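Local atomic coordinates of DNA-binding transcriptional repressor YiaJ (Escherichia coli, PDB entry 1YSQ), a protein that represses transcription of the yiaKLMNOPQRS operon, which may serve in the use of 2,3-diketo-L-gulonate. Residues F31-R34 against A39-I42. Sequence-based numbering, arbitrary orientation.
With PO4 (phosphate ion), chain D.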
loop_
_atom_site.group_PDB
_atom_site.type_symbol
_atom_site.label_atom_id
_atom_site.label_comp_id
_atom_site.label_asym_id
_atom_site.label_seq_id
_atom_site.Cartn_x
_atom_site.Cartn_y
_atom_site.Cartn_z
ATOM N N PHE A 31 -0.312 2.718 6.645
ATOM C CA PHE A 31 -1.489 3.453 6.180
ATOM C C PHE A 31 -1.011 4.756 5.563
ATOM O O PHE A 31 -0.357 5.566 6.228
ATOM C CB PHE A 31 -2.428 3.717 7.359
ATOM C CG PHE A 31 -3.733 4.353 6.980
ATOM C CD1 PHE A 31 -4.627 3.706 6.127
ATOM C CD2 PHE A 31 -4.095 5.581 7.507
ATOM C CE1 PHE A 31 -5.857 4.302 5.777
ATOM C CE2 PHE A 31 -5.334 6.172 7.163
ATOM C CZ PHE A 31 -6.200 5.531 6.297
ATOM N N SER A 32 -1.314 4.936 4.282
ATOM C CA SER A 32 -0.848 6.108 3.561
ATOM C C SER A 32 -1.989 6.936 2.984
ATOM O O SER A 32 -3.126 6.450 2.877
ATOM C CB SER A 32 0.108 5.692 2.436
ATOM O OG SER A 32 -0.638 5.148 1.344
ATOM N N SER A 33 -1.666 8.186 2.634
ATOM C CA SER A 33 -2.510 9.028 1.792
ATOM C C SER A 33 -1.739 9.265 0.500
ATOM O O SER A 33 -0.528 9.013 0.426
ATOM C CB SER A 33 -2.820 10.368 2.478
ATOM O OG SER A 33 -1.606 11.081 2.726
ATOM N N ARG A 34 -2.442 9.701 -0.537
ATOM C CA ARG A 34 -1.782 10.121 -1.759
ATOM C C ARG A 34 -1.496 11.614 -1.739
ATOM O O ARG A 34 -2.359 12.411 -1.399
ATOM C CB ARG A 34 -2.628 9.780 -2.992
ATOM C CG ARG A 34 -1.797 9.809 -4.274
ATOM C CD ARG A 34 -2.597 9.996 -5.538
ATOM N NE ARG A 34 -1.685 10.071 -6.675
ATOM C CZ ARG A 34 -1.964 9.651 -7.903
ATOM N NH1 ARG A 34 -3.149 9.109 -8.182
ATOM N NH2 ARG A 34 -1.047 9.760 -8.854
ATOM N N ALA A 39 3.247 8.505 -2.215
ATOM C CA ALA A 39 2.401 8.144 -1.083
ATOM C C ALA A 39 3.050 8.762 0.166
ATOM O O ALA A 39 4.278 8.862 0.236
ATOM C CB ALA A 39 2.300 6.595 -0.946
ATOM N N ILE A 40 2.236 9.216 1.118
ATOM C CA ILE A 40 2.758 9.675 2.408
ATOM C C ILE A 40 2.365 8.667 3.459
ATOM O O ILE A 40 1.175 8.375 3.639
ATOM C CB ILE A 40 2.222 11.061 2.822
ATOM C CG1 ILE A 40 2.428 12.089 1.707
ATOM C CG2 ILE A 40 2.928 11.530 4.142
ATOM C CD1 ILE A 40 1.884 13.486 2.085
ATOM N N LEU A 41 3.361 8.149 4.171
ATOM C CA LEU A 41 3.080 7.241 5.279
ATOM C C LEU A 41 2.589 8.027 6.482
ATOM O O LEU A 41 3.396 8.619 7.199
ATOM C CB LEU A 41 4.312 6.392 5.635
ATOM C CG LEU A 41 4.032 5.217 6.576
ATOM C CD1 LEU A 41 2.914 4.328 5.989
ATOM C CD2 LEU A 41 5.294 4.395 6.786
ATOM N N ILE A 42 1.275 8.042 6.702
ATOM C CA ILE A 42 0.724 8.847 7.802
ATOM C C ILE A 42 0.568 8.088 9.107
ATOM O O ILE A 42 0.352 8.694 10.158
ATOM C CB ILE A 42 -0.592 9.553 7.381
ATOM C CG1 ILE A 42 -1.694 8.527 7.040
ATOM C CG2 ILE A 42 -0.305 10.528 6.212
ATOM C CD1 ILE A 42 -3.080 9.155 6.806
HETATM P P PO4 D . -6.396 8.114 -6.853
HETATM O O1 PO4 D . -5.638 7.920 -5.556
HETATM O O2 PO4 D . -6.240 6.885 -7.732
HETATM O O3 PO4 D . -7.858 8.383 -6.559
HETATM O O4 PO4 D . -5.752 9.291 -7.554
#
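The side chains of Phe31 and Ile42 cross obliquely. Ile42 sets its CD1 methyl beside the CD2 and CE2 atoms of the Phe31 ring, with Ile42 CD1 3.8 Å from Phe31 CE2. Its CG1 sits between the backbone N and the carbonyl carbon (chi1 63°), which also brings CG1 to 3.3 Å from Phe31 O. That oxygen also accepts the hydrogen bond of Ile42 N. Helix 8-25 packs on this pair through Ile10. Ser33 lies on the same face, and its OG packs against Ile40 CB and, at 3.8 Å, Ile42 CG2. The two strands form an antiparallel hairpin in the sheet of the IclR-type C-terminal domain, the part of the repressor present in this chain. Ser33 and Ile40 form a hydrogen-bonded pair within it. Ile40 N reaches Ser33 O at 2.9 Å, and Ser33 N returns a bond to Ile40 O. On the other face, Leu41 brings CD1 to 3.5 Å from Phe31 O. Ser32 OG is 4.0 Å from Ala39 CB, and Ser32 OG shares a hydrogen bond with Tyr73 OH. Arg34 runs out extended beyond Ala39. Its NH1 makes a weak bond of 2.7 Å to O4 of a phosphate ion that lies at the edge of the guanidinium, probably a component of the crystallisation solution. A leucine in place of Arg34 would probably leave the phosphate with Val144 N but without this charged partner, and Tyr81 without its cation-pi mate.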